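Local coordinates for protein 11S globulin (Wrightia tinctoria, PDB 5WXU) that probably serves as a hexameric nutrient reserve of the seed and binds the plant hormone auxin (indole-3-acetic acid), at residues 58-63 with 220-225; 105-110 with 357-362. All blocks are in the same frame, centred on the assembly; numbering follows the deposited sequence.

Contact 1. Residues 58-63 with 220-225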
# COMPACT_ATOMS: atom_id res chain seq x y z
N ILE B 58 -8.14 21.39 -37.29
CA ILE B 58 -9.48 20.92 -37.62
C ILE B 58 -10.49 21.97 -37.23
O ILE B 58 -10.61 22.36 -36.02
CB ILE B 58 -9.80 19.64 -36.89
CG1 ILE B 58 -8.76 18.56 -37.24
CG2 ILE B 58 -11.22 19.18 -37.21
CD1 ILE B 58 -8.81 17.41 -36.28
N GLN B 59 -11.29 22.37 -38.22
CA GLN B 59 -12.42 23.28 -37.98
C GLN B 59 -13.73 22.67 -37.50
O GLN B 59 -14.23 21.69 -38.04
CB GLN B 59 -12.76 24.02 -39.29
CG GLN B 59 -11.92 25.23 -39.55
CD GLN B 59 -12.11 26.30 -38.49
OE1 GLN B 59 -13.17 26.47 -37.87
NE2 GLN B 59 -11.05 27.00 -38.25
N HIS B 60 -14.33 23.28 -36.52
CA HIS B 60 -15.68 22.91 -36.17
C HIS B 60 -16.58 24.11 -36.36
O HIS B 60 -16.09 25.23 -36.56
CB HIS B 60 -15.73 22.40 -34.68
CG HIS B 60 -14.58 21.49 -34.32
ND1 HIS B 60 -14.49 20.20 -34.78
CD2 HIS B 60 -13.47 21.70 -33.56
CE1 HIS B 60 -13.35 19.66 -34.37
NE2 HIS B 60 -12.70 20.56 -33.64
N GLU B 61 -17.86 23.92 -36.11
CA GLU B 61 -18.77 25.03 -36.15
C GLU B 61 -18.42 26.09 -35.13
O GLU B 61 -18.44 27.29 -35.44
CB GLU B 61 -20.16 24.55 -35.86
CG GLU B 61 -21.15 25.66 -35.72
CD GLU B 61 -22.54 25.22 -35.52
OE1 GLU B 61 -22.91 24.81 -34.40
OE2 GLU B 61 -23.30 25.39 -36.49
N ALA B 62 -18.07 25.65 -33.90
CA ALA B 62 -17.92 26.50 -32.77
C ALA B 62 -16.51 26.51 -32.16
O ALA B 62 -16.33 26.82 -30.97
CB ALA B 62 -18.95 26.17 -31.74
N GLY B 63 -15.53 26.27 -32.99
CA GLY B 63 -14.15 26.36 -32.59
C GLY B 63 -13.31 25.56 -33.52
O GLY B 63 -13.77 25.20 -34.59
N LEU B 220 -5.90 10.23 -38.24
CA LEU B 220 -6.49 10.42 -36.96
C LEU B 220 -7.53 9.35 -36.71
O LEU B 220 -8.32 8.98 -37.60
CB LEU B 220 -7.11 11.83 -36.84
CG LEU B 220 -6.08 12.99 -37.00
CD1 LEU B 220 -6.82 14.29 -37.25
CD2 LEU B 220 -5.17 13.13 -35.78
N LEU B 221 -7.54 8.87 -35.47
CA LEU B 221 -8.56 7.97 -35.00
C LEU B 221 -9.53 8.82 -34.22
O LEU B 221 -9.33 9.06 -33.03
CB LEU B 221 -7.90 6.87 -34.17
CG LEU B 221 -6.82 6.00 -34.87
CD1 LEU B 221 -6.16 5.00 -33.90
CD2 LEU B 221 -7.38 5.28 -36.09
N TRP B 222 -10.54 9.34 -34.90
CA TRP B 222 -11.43 10.31 -34.37
C TRP B 222 -12.80 10.00 -34.95
O TRP B 222 -12.97 10.04 -36.16
CB TRP B 222 -10.92 11.72 -34.76
CG TRP B 222 -11.62 12.89 -34.24
CD1 TRP B 222 -12.98 13.03 -34.13
CD2 TRP B 222 -11.05 14.15 -33.80
NE1 TRP B 222 -13.28 14.30 -33.64
CE2 TRP B 222 -12.13 15.01 -33.49
CE3 TRP B 222 -9.73 14.66 -33.74
CZ2 TRP B 222 -11.94 16.31 -32.98
CZ3 TRP B 222 -9.53 16.01 -33.26
CH2 TRP B 222 -10.64 16.80 -32.88
N ASN B 223 -13.77 9.68 -34.13
CA ASN B 223 -14.97 9.10 -34.64
C ASN B 223 -16.17 9.31 -33.69
O ASN B 223 -16.01 9.31 -32.47
CB ASN B 223 -14.66 7.57 -34.65
CG ASN B 223 -15.71 6.73 -35.29
OD1 ASN B 223 -16.17 7.04 -36.41
ND2 ASN B 223 -16.11 5.60 -34.62
N ASN B 224 -17.36 9.49 -34.26
CA ASN B 224 -18.60 9.41 -33.55
C ASN B 224 -18.94 7.91 -33.33
O ASN B 224 -19.23 7.16 -34.31
CB ASN B 224 -19.75 10.07 -34.36
CG ASN B 224 -21.10 9.94 -33.72
OD1 ASN B 224 -21.33 9.16 -32.80
ND2 ASN B 224 -22.09 10.73 -34.24
N VAL B 225 -18.88 7.46 -32.09
CA VAL B 225 -19.04 6.00 -31.80
C VAL B 225 -20.36 5.37 -32.14
O VAL B 225 -20.44 4.12 -32.21
CB VAL B 225 -18.73 5.64 -30.29
CG1 VAL B 225 -17.35 6.03 -29.95
CG2 VAL B 225 -19.72 6.12 -29.29
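W222 meets I58 and H60 across a gap too wide for backbone pairing: the closest CA atoms, those of I58 and L220, are 10.9 Å apart. The gap is bridged by side chains. Leaving CB, the W222 side chain carries CG anti to the backbone N (chi1 -176°), and the six-membered half of the indole does the touching. Its CZ3 lies 3.4 Å from I58 CD1, a tight carbon-carbon approach. The methyl is centred on that atom, since W222 CE3 and CH2 are each 3.9 Å from I58 CD1. On the far side of CH2, W222 CZ2 lies 3.9 Å from H60 CE1. Both neighbours approach the indole obliquely, and the imidazole and indole side chains come from opposite directions. I58 CD1 also meets L220 CD1 tip to tip at 3.8 Å.

Elsewhere in the chain, F201 stacks on the indole, and Y257 meets it with planes about 60° apart. H60 NE2 is hydrogen-bonded to S65 OG, which helps fix the imidazole.

Strand 56-60, outermost in its sheet within this chain, thus meets strand 221-224 of another sheet through carbon-carbon approaches alone; cohesion probably rests on dispersion and on excluding water from a modest 142 Å² of surface.

Contact 2. Residues 105-110 with 357-362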
# COMPACT_ATOMS: atom_id res chain seq x y z
N ILE B 105 -4.67 21.95 -19.59
CA ILE B 105 -4.30 23.27 -19.05
C ILE B 105 -5.28 24.28 -19.64
O ILE B 105 -5.44 24.36 -20.84
CB ILE B 105 -2.89 23.64 -19.45
CG1 ILE B 105 -1.91 22.69 -18.77
CG2 ILE B 105 -2.57 25.08 -19.04
CD1 ILE B 105 -0.70 22.57 -19.60
N VAL B 106 -5.97 24.98 -18.78
CA VAL B 106 -6.86 26.05 -19.24
C VAL B 106 -6.01 27.28 -19.41
O VAL B 106 -5.69 28.00 -18.44
CB VAL B 106 -8.04 26.29 -18.31
CG1 VAL B 106 -8.97 27.35 -18.97
CG2 VAL B 106 -8.76 24.96 -18.01
N VAL B 107 -5.72 27.58 -20.69
CA VAL B 107 -4.78 28.63 -21.09
C VAL B 107 -5.44 30.01 -21.06
O VAL B 107 -4.81 31.01 -20.70
CB VAL B 107 -4.24 28.32 -22.51
CG1 VAL B 107 -3.41 29.48 -23.05
CG2 VAL B 107 -3.32 27.12 -22.47
N GLN B 108 -6.73 30.02 -21.36
CA GLN B 108 -7.54 31.23 -21.37
C GLN B 108 -9.01 30.87 -21.24
O GLN B 108 -9.43 29.87 -21.78
CB GLN B 108 -7.32 31.96 -22.69
CG GLN B 108 -8.29 33.10 -23.00
CD GLN B 108 -8.04 33.69 -24.40
OE1 GLN B 108 -6.94 34.18 -24.66
NE2 GLN B 108 -9.07 33.68 -25.28
N GLY B 109 -9.77 31.72 -20.58
CA GLY B 109 -11.19 31.62 -20.57
C GLY B 109 -11.70 30.95 -19.35
O GLY B 109 -10.94 30.72 -18.40
N HIS B 110 -12.96 30.69 -19.36
CA HIS B 110 -13.65 30.00 -18.26
C HIS B 110 -14.89 29.33 -18.77
O HIS B 110 -15.51 29.71 -19.78
CB HIS B 110 -13.91 30.89 -17.04
CG HIS B 110 -15.00 31.88 -17.24
ND1 HIS B 110 -14.77 33.16 -17.70
CD2 HIS B 110 -16.32 31.81 -16.97
CE1 HIS B 110 -15.93 33.81 -17.78
NE2 HIS B 110 -16.88 33.01 -17.32
N TYR B 357 4.67 24.20 -22.34
CA TYR B 357 3.94 25.11 -23.25
C TYR B 357 4.15 26.51 -22.78
O TYR B 357 3.93 26.80 -21.64
CB TYR B 357 2.48 24.77 -23.17
CG TYR B 357 1.64 25.57 -24.12
CD1 TYR B 357 1.73 25.34 -25.49
CD2 TYR B 357 0.79 26.54 -23.67
CE1 TYR B 357 1.02 26.14 -26.38
CE2 TYR B 357 0.01 27.28 -24.54
CZ TYR B 357 0.13 27.06 -25.91
OH TYR B 357 -0.60 27.86 -26.79
N VAL B 358 4.55 27.42 -23.67
CA VAL B 358 4.80 28.79 -23.29
C VAL B 358 3.51 29.61 -23.44
O VAL B 358 3.01 29.78 -24.56
CB VAL B 358 5.88 29.39 -24.18
CG1 VAL B 358 6.27 30.78 -23.68
CG2 VAL B 358 7.11 28.55 -24.23
N THR B 359 2.98 30.07 -22.34
CA THR B 359 1.75 30.81 -22.35
C THR B 359 1.96 32.29 -22.47
O THR B 359 1.00 32.97 -22.91
CB THR B 359 0.90 30.53 -21.13
OG1 THR B 359 1.73 30.53 -19.97
CG2 THR B 359 0.29 29.14 -21.30
N ARG B 360 3.13 32.78 -22.09
CA ARG B 360 3.38 34.25 -22.04
C ARG B 360 4.82 34.48 -22.23
O ARG B 360 5.68 33.79 -21.66
CB ARG B 360 2.98 34.90 -20.73
CG ARG B 360 1.52 34.93 -20.40
CD ARG B 360 1.18 35.92 -19.28
NE ARG B 360 0.71 35.24 -18.06
CZ ARG B 360 0.69 35.77 -16.82
NH1 ARG B 360 1.11 37.03 -16.59
NH2 ARG B 360 0.25 35.02 -15.79
N GLY B 361 5.17 35.52 -22.98
CA GLY B 361 6.57 35.89 -22.95
C GLY B 361 7.48 35.13 -23.85
O GLY B 361 7.05 34.51 -24.83
N SER B 362 8.76 35.10 -23.50
CA SER B 362 9.77 34.49 -24.31
C SER B 362 11.02 34.30 -23.48
O SER B 362 11.14 34.81 -22.39
CB SER B 362 10.12 35.36 -25.55
OG SER B 362 10.66 36.59 -25.10
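V107 packs against Y357 and T359 where the two cupin domains of this bicupin face each other, strand 102-108 belonging to the first and 354-359 to the second. The CA atoms of V107 and T359 are 7.0 Å apart and no hydrogen bond joins the segments, so the strands pack through side chains.

The V107 rotamer divides its methyls between two partners. With chi1 at 172°, CG1 stands anti to the backbone N and CG2 anti to the carbonyl carbon. CG2 comes 3.9 Å from Y357 CE2, the valine side chain crossing that of the tyrosine at about a right angle and meeting its ring obliquely. CG1 turns instead to the methyl of the threonine, V107 CG1 to T359 CG2 being 4.1 Å.

Y357 extends with CG anti to its own N (chi1 -176°), and its OH is hydrogen-bonded to NH1 of R84 in the first domain, a polar tie beside the apolar touch. At chi1 44° T359 puts OG1 between N and the carbonyl carbon and CG2 anti to the carbonyl carbon; the methyl meets V107, and the hydroxyl is used by E404.

Each segment carries a classic beta bulge, V107 and Q108 facing V179, T359 and R360 facing E404. At the second bulge one carboxylate serves both residues: E404 OE1 is hydrogen-bonded to T359 OG1, while OE2 forms a salt bridge with R360 NH2.

Overall arrangement
Contacts 1 and 2 have centres 23 Å apart and do not touch, their nearest atoms lying about 11 Å from each other. They share the seven-stranded antiparallel sheet of the first cupin domain: 56-60 is an outermost strand within the chain, and 63-67, 80-87 and 178-185 separate it from 102-108. From this sheet, contact 1 reaches strand 221-224 of the neighbouring mixed sheet, whereas contact 2 reaches the six-stranded sheet of the second cupin domain. Along the chain the segments alternate: 58-63, 105-110, 220-225, 357-362. One sheet thus takes part both in packing at its edge and in joining the two domains.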